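PDB 3TPF: ornithine carbamoyltransferase, anabolic from Campylobacter jejuni subsp. jejuni, which is an enzyme of arginine biosynthesis that probably transfers the carbamoyl group of carbamoyl phosphate to L-ornithine, giving L-citrulline and phosphate. Local coordinates for residues Lys32-Lys37 with Phe299-Arg304; Ala40-Lys45 with Arg86-Met91; Asp207-Leu212 with Met249-Lys254. One frame throughout, in Å; residues are numbered along the deposited sequence.

Contact 1: residues Lys32-Lys37 with Phe299-Arg304; sequences KLLQDK and FLDNQR
K37 and D301 tie the loop ahead of strand 38-43 to the last turn of helix 279-302 through a salt bridge, NZ of K37 lying 3.1 Å from OD1 of D301. The lysine chain crosses the aspartate at about a right angle and bends at its second and fourth torsions, which brings the ammonium to the syn lone pair of OD1, on the side of the other carboxylate oxygen. OD1 of D301 takes a second bond on its anti side, from NH2 of R304 at 3.1 Å, N-H...O angle 155°, with the carboxylate oxygen close to the guanidinium plane. One oxygen thus bridges two cations, K37 NZ and R304 NH2 standing 4.9 Å apart, and their like charges would be partly screened by the carboxylate between them. R304 is poorly ordered, so its half of the network is the less certain one.

The closely packed side belongs to L34. It is buried against L61, L297 and F94, and its CD2 lies 3.7 Å from OD2 of D301, an apolar neighbour to the carboxylate, the two side chains sliding past each other in opposite directions. D301 can meet both neighbours because its CG stands opposite the backbone N (chi1 -173°), sending the carboxylate out toward the loop. The outer side faces solvent: Q35 and D36, the corner of a type II turn closed by K37 N on L34 O (3.0 Å), are exposed and take no part in the contact with helix 279-302, and D36 forms a salt bridge with K32 of the third subunit. K37, D301 and R304 form a salt-bridge network by which the C-terminal helix, late in the sequence, returns to pack on the N-terminal carbamoyl-phosphate domain of the carbamoyltransferase fold.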
loop_
_atom_site.group_PDB
_atom_site.type_symbol
_atom_site.label_atom_id
_atom_site.label_comp_id
_atom_site.label_asym_id
_atom_site.label_seq_id
_atom_site.Cartn_x
_atom_site.Cartn_y
_atom_site.Cartn_z
ATOM N N LYS B 32 10.465 21.482 -2.798
ATOM C CA LYS B 32 10.566 20.326 -1.879
ATOM C C LYS B 32 10.868 20.762 -0.454
ATOM O O LYS B 32 11.976 20.683 0.042
ATOM C CB LYS B 32 11.615 19.344 -2.389
ATOM C CG LYS B 32 11.250 18.632 -3.694
ATOM C CD LYS B 32 12.221 17.492 -4.044
ATOM C CE LYS B 32 11.695 16.615 -5.208
ATOM N NZ LYS B 32 12.690 15.927 -6.078
ATOM N N LEU B 33 9.836 21.295 0.166
ATOM C CA LEU B 33 9.950 21.950 1.459
ATOM C C LEU B 33 9.955 21.046 2.684
ATOM O O LEU B 33 10.234 21.476 3.775
ATOM C CB LEU B 33 8.795 22.946 1.609
ATOM C CG LEU B 33 8.581 24.076 0.601
ATOM C CD1 LEU B 33 7.191 24.662 0.986
ATOM C CD2 LEU B 33 9.761 25.106 0.585
ATOM N N LEU B 34 9.587 19.803 2.487
ATOM C CA LEU B 34 9.568 18.834 3.541
ATOM C C LEU B 34 10.443 17.634 3.188
ATOM O O LEU B 34 10.104 16.515 3.396
ATOM C CB LEU B 34 8.156 18.405 3.772
ATOM C CG LEU B 34 7.211 19.502 4.168
ATOM C CD1 LEU B 34 5.821 18.891 4.498
ATOM C CD2 LEU B 34 7.816 20.271 5.332
ATOM N N GLN B 35 11.651 17.875 2.760
ATOM C CA GLN B 35 12.561 16.740 2.526
ATOM C C GLN B 35 12.613 15.719 3.691
ATOM O O GLN B 35 12.675 16.060 4.851
ATOM C CB GLN B 35 13.926 17.205 2.102
ATOM C CG GLN B 35 13.951 17.483 0.611
ATOM C CD GLN B 35 15.242 18.232 0.201
ATOM O OE1 GLN B 35 16.347 17.894 0.668
ATOM N NE2 GLN B 35 15.092 19.271 -0.652
ATOM N N ASP B 36 12.533 14.468 3.331
ATOM C CA ASP B 36 12.559 13.346 4.275
ATOM C C ASP B 36 11.425 13.282 5.325
ATOM O O ASP B 36 11.469 12.396 6.158
ATOM C CB ASP B 36 13.869 13.270 4.994
ATOM C CG ASP B 36 15.041 13.045 4.028
ATOM O OD1 ASP B 36 14.783 12.503 2.895
ATOM O OD2 ASP B 36 16.216 13.421 4.404
ATOM N N LYS B 37 10.424 14.135 5.266
ATOM C CA LYS B 37 9.438 14.102 6.239
ATOM C C LYS B 37 8.378 13.010 5.967
ATOM O O LYS B 37 8.181 12.602 4.857
ATOM C CB LYS B 37 8.737 15.433 6.296
ATOM C CG LYS B 37 9.628 16.581 6.723
ATOM C CD LYS B 37 9.675 16.784 8.234
ATOM C CE LYS B 37 10.888 17.661 8.559
ATOM N NZ LYS B 37 10.637 18.791 9.492
ATOM N N PHE B 299 2.545 24.256 6.665
ATOM C CA PHE B 299 2.103 25.163 7.687
ATOM C C PHE B 299 2.200 24.481 9.028
ATOM O O PHE B 299 2.751 25.057 9.959
ATOM C CB PHE B 299 0.698 25.564 7.427
ATOM C CG PHE B 299 0.036 26.248 8.573
ATOM C CD1 PHE B 299 0.225 27.586 8.801
ATOM C CD2 PHE B 299 -0.838 25.556 9.414
ATOM C CE1 PHE B 299 -0.391 28.243 9.883
ATOM C CE2 PHE B 299 -1.492 26.226 10.484
ATOM C CZ PHE B 299 -1.260 27.568 10.718
ATOM N N LEU B 300 1.658 23.257 9.134
ATOM C CA LEU B 300 1.727 22.476 10.365
ATOM C C LEU B 300 3.196 22.147 10.735
ATOM O O LEU B 300 3.507 21.967 11.912
ATOM C CB LEU B 300 0.951 21.163 10.291
ATOM C CG LEU B 300 -0.569 21.216 10.147
ATOM C CD1 LEU B 300 -1.094 19.864 9.694
ATOM C CD2 LEU B 300 -1.324 21.801 11.335
ATOM N N ASP B 301 4.092 22.083 9.761
ATOM C CA ASP B 301 5.504 21.793 10.069
ATOM C C ASP B 301 6.105 22.923 10.875
ATOM O O ASP B 301 6.941 22.705 11.735
ATOM C CB ASP B 301 6.291 21.597 8.795
ATOM C CG ASP B 301 7.700 21.131 9.050
ATOM O OD1 ASP B 301 7.837 20.040 9.667
ATOM O OD2 ASP B 301 8.672 21.808 8.608
ATOM N N ASN B 302 5.693 24.141 10.558
ATOM C CA ASN B 302 6.191 25.381 11.245
ATOM C C ASN B 302 5.545 25.701 12.595
ATOM O O ASN B 302 6.011 26.567 13.293
ATOM C CB ASN B 302 6.027 26.635 10.351
ATOM C CG ASN B 302 6.911 26.611 9.114
ATOM O OD1 ASN B 302 7.865 27.367 9.026
ATOM N ND2 ASN B 302 6.567 25.791 8.140
ATOM N N GLN B 303 4.431 25.058 12.887
ATOM C CA GLN B 303 3.637 25.261 14.125
ATOM C C GLN B 303 3.662 23.962 14.945
ATOM O O GLN B 303 2.657 23.222 15.031
ATOM C CB GLN B 303 2.164 25.701 13.835
ATOM C CG GLN B 303 1.961 27.186 13.466
ATOM N N ARG B 304 4.863 23.688 15.454
ATOM C CA ARG B 304 5.157 22.588 16.423
ATOM C C ARG B 304 5.514 22.941 17.894
ATOM O O ARG B 304 6.102 22.116 18.593
ATOM C CB ARG B 304 6.294 21.705 15.871
ATOM C CG ARG B 304 5.906 20.800 14.719
ATOM C CD ARG B 304 7.070 19.936 14.255
ATOM N NE ARG B 304 6.859 19.454 12.896
ATOM C CZ ARG B 304 6.308 18.277 12.558
ATOM N NH1 ARG B 304 5.885 17.402 13.473
ATOM N NH2 ARG B 304 6.170 17.969 11.274
#

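Contact 2: residues Ala40-Lys45 with Arg86-Met91; sequences AMIFEK and RVIGAM
This is a small, buried, wholly apolar contact between a strand and a helix: I88 of helix 81-91 packs on A40 and I42 of strand 38-43. The two ends of the isoleucine divide the work. CG2 of I88 touches CB of A40 at 3.9 Å, while the longer branch reaches farther along the strand and meets I42 tip to tip, the CD1 atoms of I88 and I42 4.2 Å apart. The branch point does the splitting: in I88 the CG2 methyl is trans to the backbone N and CG1 lies beside it (chi1 -70°), one arm for each strand residue. A40 and I42 are two apart on the strand and both present their CB to the helix, whereas M41 and F43 lie on the other face, against helix 48-60. Helices thus flank both faces of a parallel sheet, the alpha/beta sandwich of the carbamoyl-phosphate domain, and strand 38-43 runs inside it between 64-68 and 94-98. I42 also touches L73 and M97, and its side chain is about 7 Å from that of R98, a residue predicted to bind carbamoyl phosphate. The helix has neighbours beyond its own chain as well: M52 of the third subunit packs on I88, and E276 of that subunit forms a salt bridge with R86.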
loop_
_atom_site.group_PDB
_atom_site.type_symbol
_atom_site.label_atom_id
_atom_site.label_comp_id
_atom_site.label_asym_id
_atom_site.label_seq_id
_atom_site.Cartn_x
_atom_site.Cartn_y
_atom_site.Cartn_z
ATOM N N ALA B 40 1.836 9.643 7.934
ATOM C CA ALA B 40 1.109 8.387 8.138
ATOM C C ALA B 40 -0.267 8.663 7.656
ATOM O O ALA B 40 -0.817 9.650 8.037
ATOM C CB ALA B 40 1.060 8.098 9.601
HETATM N N MSE B 41 -0.837 7.850 6.818
HETATM C CA MSE B 41 -2.203 8.085 6.433
HETATM C C MSE B 41 -3.069 6.979 6.977
HETATM O O MSE B 41 -2.964 5.824 6.564
HETATM C CB MSE B 41 -2.367 8.118 4.927
HETATM C CG MSE B 41 -1.473 9.165 4.336
HETATM SE SE MSE B 41 -1.587 9.132 2.353
HETATM C CE MSE B 41 -0.869 7.308 1.932
ATOM N N ILE B 42 -3.964 7.292 7.866
ATOM C CA ILE B 42 -4.849 6.196 8.439
ATOM C C ILE B 42 -6.253 6.295 7.930
ATOM O O ILE B 42 -6.926 7.282 8.201
ATOM C CB ILE B 42 -4.966 6.272 9.977
ATOM C CG1 ILE B 42 -3.594 6.107 10.624
ATOM C CG2 ILE B 42 -5.930 5.211 10.473
ATOM C CD1 ILE B 42 -3.566 6.512 12.069
ATOM N N PHE B 43 -6.684 5.324 7.182
ATOM C CA PHE B 43 -8.065 5.323 6.681
ATOM C C PHE B 43 -8.955 4.345 7.473
ATOM O O PHE B 43 -8.607 3.203 7.655
ATOM C CB PHE B 43 -8.132 4.986 5.197
ATOM C CG PHE B 43 -7.530 6.017 4.334
ATOM C CD1 PHE B 43 -6.147 6.089 4.166
ATOM C CD2 PHE B 43 -8.311 6.978 3.750
ATOM C CE1 PHE B 43 -5.580 7.074 3.409
ATOM C CE2 PHE B 43 -7.726 8.038 3.021
ATOM C CZ PHE B 43 -6.383 8.029 2.803
ATOM N N GLU B 44 -10.095 4.813 7.923
ATOM C CA GLU B 44 -11.132 3.934 8.513
ATOM C C GLU B 44 -12.116 3.536 7.461
ATOM O O GLU B 44 -12.887 2.596 7.651
ATOM C CB GLU B 44 -11.909 4.609 9.642
ATOM C CG GLU B 44 -11.165 4.570 10.968
ATOM C CD GLU B 44 -12.044 4.944 12.117
ATOM O OE1 GLU B 44 -12.707 6.016 12.033
ATOM O OE2 GLU B 44 -12.143 4.126 13.076
ATOM N N LYS B 45 -12.105 4.271 6.363
ATOM C CA LYS B 45 -13.017 4.026 5.246
ATOM C C LYS B 45 -12.288 4.629 4.029
ATOM O O LYS B 45 -11.835 5.733 4.064
ATOM C CB LYS B 45 -14.403 4.645 5.524
ATOM N N ARG B 86 0.107 6.769 20.538
ATOM C CA ARG B 86 1.417 6.955 21.234
ATOM C C ARG B 86 2.547 6.190 20.576
ATOM O O ARG B 86 3.698 6.462 20.850
ATOM C CB ARG B 86 1.346 6.578 22.672
ATOM C CG ARG B 86 0.723 7.651 23.523
ATOM C CD ARG B 86 0.636 7.223 24.976
ATOM N NE ARG B 86 -0.434 6.275 25.207
ATOM C CZ ARG B 86 -0.794 5.869 26.416
ATOM N NH1 ARG B 86 -0.184 6.362 27.492
ATOM N NH2 ARG B 86 -1.770 4.971 26.572
ATOM N N VAL B 87 2.198 5.266 19.686
ATOM C CA VAL B 87 3.204 4.670 18.792
ATOM C C VAL B 87 3.332 5.445 17.477
ATOM O O VAL B 87 4.381 5.986 17.178
ATOM C CB VAL B 87 2.931 3.183 18.404
ATOM C CG1 VAL B 87 4.038 2.718 17.464
ATOM C CG2 VAL B 87 2.850 2.247 19.589
ATOM N N ILE B 88 2.285 5.442 16.661
ATOM C CA ILE B 88 2.359 5.980 15.294
ATOM C C ILE B 88 2.724 7.456 15.367
ATOM O O ILE B 88 3.631 7.948 14.662
ATOM C CB ILE B 88 1.044 5.861 14.532
ATOM C CG1 ILE B 88 0.762 4.416 14.199
ATOM C CG2 ILE B 88 1.104 6.561 13.198
ATOM C CD1 ILE B 88 -0.655 4.077 13.753
ATOM N N GLY B 89 2.046 8.181 16.257
ATOM C CA GLY B 89 2.281 9.642 16.361
ATOM C C GLY B 89 3.674 10.026 16.803
ATOM O O GLY B 89 4.010 11.232 16.890
ATOM N N ALA B 90 4.453 9.026 17.178
ATOM C CA ALA B 90 5.771 9.284 17.721
ATOM C C ALA B 90 6.786 9.035 16.684
ATOM O O ALA B 90 7.928 9.454 16.787
ATOM C CB ALA B 90 6.026 8.432 18.926
HETATM N N MSE B 91 6.379 8.319 15.658
HETATM C CA MSE B 91 7.371 7.893 14.649
HETATM C C MSE B 91 7.331 8.667 13.376
HETATM O O MSE B 91 8.302 8.626 12.612
HETATM C CB MSE B 91 7.115 6.459 14.324
HETATM C CG MSE B 91 7.278 5.701 15.622
HETATM SE SE MSE B 91 7.055 3.760 15.356
HETATM C CE MSE B 91 8.847 3.406 14.576
#

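Contact 3: residues Asp207-Leu212 with Met249-Lys254; sequences DKFEAL and MSVANK
V251 has CG1 trans to its backbone N (chi1 -179°) and CG2 beside it, a setting that turns one methyl to the backbone of helix 208-212 and the other to the ring of F209. That ring is put in place by a first torsion of -60°, with CG beside the backbone N. Here two short helices, 208-212 and 246-251, meet at the periphery of the Rossmann-like ornithine-binding domain. The side chains of F209 and V251 cross at about a right angle: CG2 of V251 meets the ring edge, in its plane, 3.8 Å from CD2 of F209, while CE of K208 lies above one face, offset toward the rim. CG1 of V251 rests 3.6 Å from the carbonyl O of F209 and 4.0 Å from CB of L212. L212 is buried, and its side chain continues inward to V218 of the central sheet. At the start of the first helix D207 serves as N-cap, its OD1 accepting from F209 N at 3.0 Å from above the carboxylate plane. The backbones come nearest at L212 and A252, where CA of A252 points a C-H at O of L212, 3.6 Å away and 145° at the hydrogen.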
loop_
_atom_site.group_PDB
_atom_site.type_symbol
_atom_site.label_atom_id
_atom_site.label_comp_id
_atom_site.label_asym_id
_atom_site.label_seq_id
_atom_site.Cartn_x
_atom_site.Cartn_y
_atom_site.Cartn_z
ATOM N N ASP B 207 -35.405 26.613 0.336
ATOM C CA ASP B 207 -35.802 27.004 -1.028
ATOM C C ASP B 207 -34.576 27.146 -1.916
ATOM O O ASP B 207 -33.845 28.124 -1.822
ATOM C CB ASP B 207 -36.570 28.316 -1.012
ATOM C CG ASP B 207 -37.152 28.663 -2.344
ATOM O OD1 ASP B 207 -36.714 28.110 -3.364
ATOM O OD2 ASP B 207 -38.099 29.474 -2.379
ATOM N N LYS B 208 -34.392 26.182 -2.793
ATOM C CA LYS B 208 -33.226 26.137 -3.661
ATOM C C LYS B 208 -33.044 27.488 -4.352
ATOM O O LYS B 208 -31.957 28.051 -4.405
ATOM C CB LYS B 208 -33.402 24.984 -4.677
ATOM C CG LYS B 208 -32.381 24.878 -5.808
ATOM C CD LYS B 208 -32.578 23.623 -6.680
ATOM C CE LYS B 208 -33.629 23.755 -7.786
ATOM N NZ LYS B 208 -33.773 22.575 -8.692
ATOM N N PHE B 209 -34.138 27.999 -4.878
ATOM C CA PHE B 209 -34.092 29.149 -5.784
ATOM C C PHE B 209 -33.751 30.448 -5.077
ATOM O O PHE B 209 -33.035 31.291 -5.618
ATOM C CB PHE B 209 -35.404 29.290 -6.518
ATOM C CG PHE B 209 -35.759 28.094 -7.348
ATOM C CD1 PHE B 209 -36.676 27.147 -6.880
ATOM C CD2 PHE B 209 -35.183 27.903 -8.596
ATOM C CE1 PHE B 209 -37.027 26.043 -7.658
ATOM C CE2 PHE B 209 -35.518 26.801 -9.364
ATOM C CZ PHE B 209 -36.450 25.872 -8.902
ATOM N N GLU B 210 -34.247 30.587 -3.861
ATOM C CA GLU B 210 -33.890 31.719 -3.000
ATOM C C GLU B 210 -32.399 31.718 -2.689
ATOM O O GLU B 210 -31.726 32.747 -2.718
ATOM C CB GLU B 210 -34.676 31.677 -1.683
ATOM C CG GLU B 210 -34.292 32.742 -0.638
ATOM C CD GLU B 210 -34.823 34.130 -0.949
ATOM O OE1 GLU B 210 -35.223 34.411 -2.102
ATOM O OE2 GLU B 210 -34.882 34.952 -0.001
ATOM N N ALA B 211 -31.890 30.546 -2.358
ATOM C CA ALA B 211 -30.459 30.389 -2.002
ATOM C C ALA B 211 -29.591 30.781 -3.165
ATOM O O ALA B 211 -28.507 31.327 -2.992
ATOM C CB ALA B 211 -30.153 28.962 -1.586
ATOM N N LEU B 212 -30.097 30.479 -4.345
ATOM C CA LEU B 212 -29.354 30.674 -5.553
ATOM C C LEU B 212 -29.247 32.130 -6.003
ATOM O O LEU B 212 -28.284 32.491 -6.688
ATOM C CB LEU B 212 -29.944 29.795 -6.654
ATOM C CG LEU B 212 -29.532 28.328 -6.444
ATOM C CD1 LEU B 212 -30.386 27.341 -7.189
ATOM C CD2 LEU B 212 -28.116 28.182 -6.860
HETATM N N MSE B 249 -29.177 26.725 -12.218
HETATM C CA MSE B 249 -27.984 27.542 -12.500
HETATM C C MSE B 249 -28.346 28.838 -13.130
HETATM O O MSE B 249 -27.631 29.832 -12.943
HETATM C CB MSE B 249 -26.996 26.897 -13.463
HETATM C CG MSE B 249 -26.190 25.741 -12.875
HETATM SE SE MSE B 249 -25.299 26.171 -11.132
HETATM C CE MSE B 249 -23.684 27.265 -11.592
ATOM N N SER B 250 -29.425 28.822 -13.923
ATOM C CA SER B 250 -29.994 30.043 -14.560
ATOM C C SER B 250 -30.305 31.123 -13.542
ATOM O O SER B 250 -30.211 32.314 -13.838
ATOM C CB SER B 250 -31.301 29.752 -15.319
ATOM N N VAL B 251 -30.706 30.698 -12.350
ATOM C CA VAL B 251 -31.148 31.615 -11.270
ATOM C C VAL B 251 -29.965 32.342 -10.650
ATOM O O VAL B 251 -30.065 33.453 -10.121
ATOM C CB VAL B 251 -31.912 30.837 -10.185
ATOM C CG1 VAL B 251 -32.391 31.760 -9.089
ATOM C CG2 VAL B 251 -33.061 30.075 -10.814
ATOM N N ALA B 252 -28.834 31.672 -10.690
ATOM C CA ALA B 252 -27.615 32.247 -10.192
ATOM C C ALA B 252 -27.095 33.207 -11.215
ATOM O O ALA B 252 -27.585 33.277 -12.341
ATOM C CB ALA B 252 -26.596 31.189 -9.927
ATOM N N ASN B 253 -26.090 33.946 -10.801
ATOM C CA ASN B 253 -25.491 34.923 -11.654
ATOM C C ASN B 253 -24.877 34.320 -12.887
ATOM O O ASN B 253 -24.634 33.123 -12.982
ATOM C CB ASN B 253 -24.424 35.729 -10.937
ATOM C CG ASN B 253 -24.952 36.523 -9.827
ATOM O OD1 ASN B 253 -26.160 36.835 -9.730
ATOM N ND2 ASN B 253 -24.045 36.909 -8.991
ATOM N N LYS B 254 -24.653 35.207 -13.841
ATOM C CA LYS B 254 -24.116 34.822 -15.113
ATOM C C LYS B 254 -22.728 34.289 -14.826
ATOM O O LYS B 254 -22.024 34.819 -13.974
ATOM C CB LYS B 254 -24.072 36.007 -16.060
ATOM C CG LYS B 254 -23.060 35.847 -17.178
ATOM C CD LYS B 254 -23.163 36.933 -18.226
ATOM C CE LYS B 254 -22.305 36.562 -19.411
ATOM N NZ LYS B 254 -22.075 37.839 -20.124
#

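How the contacts relate
Contacts 1 and 2 are on the same side of the chain's centre, with centres about 17 Å apart, and their first segments adjoin in the sequence: loop 32-37 leads into strand 38-43, which contact 2 backs with helix 81-91. Contact 3 is on the opposite side, in the ornithine-binding domain, its centre about 42 Å from that of contact 1 and about 43 Å from that of contact 2. Along the chain, contacts 2 and 3 come in series, both nested within the long loop closed by contact 1. Through contact 1 the C-terminal helix 279-302 packs back on the N-terminal carbamoyl-phosphate domain, as in other carbamoyltransferases, while contacts 2 and 3 each pack locally within one domain.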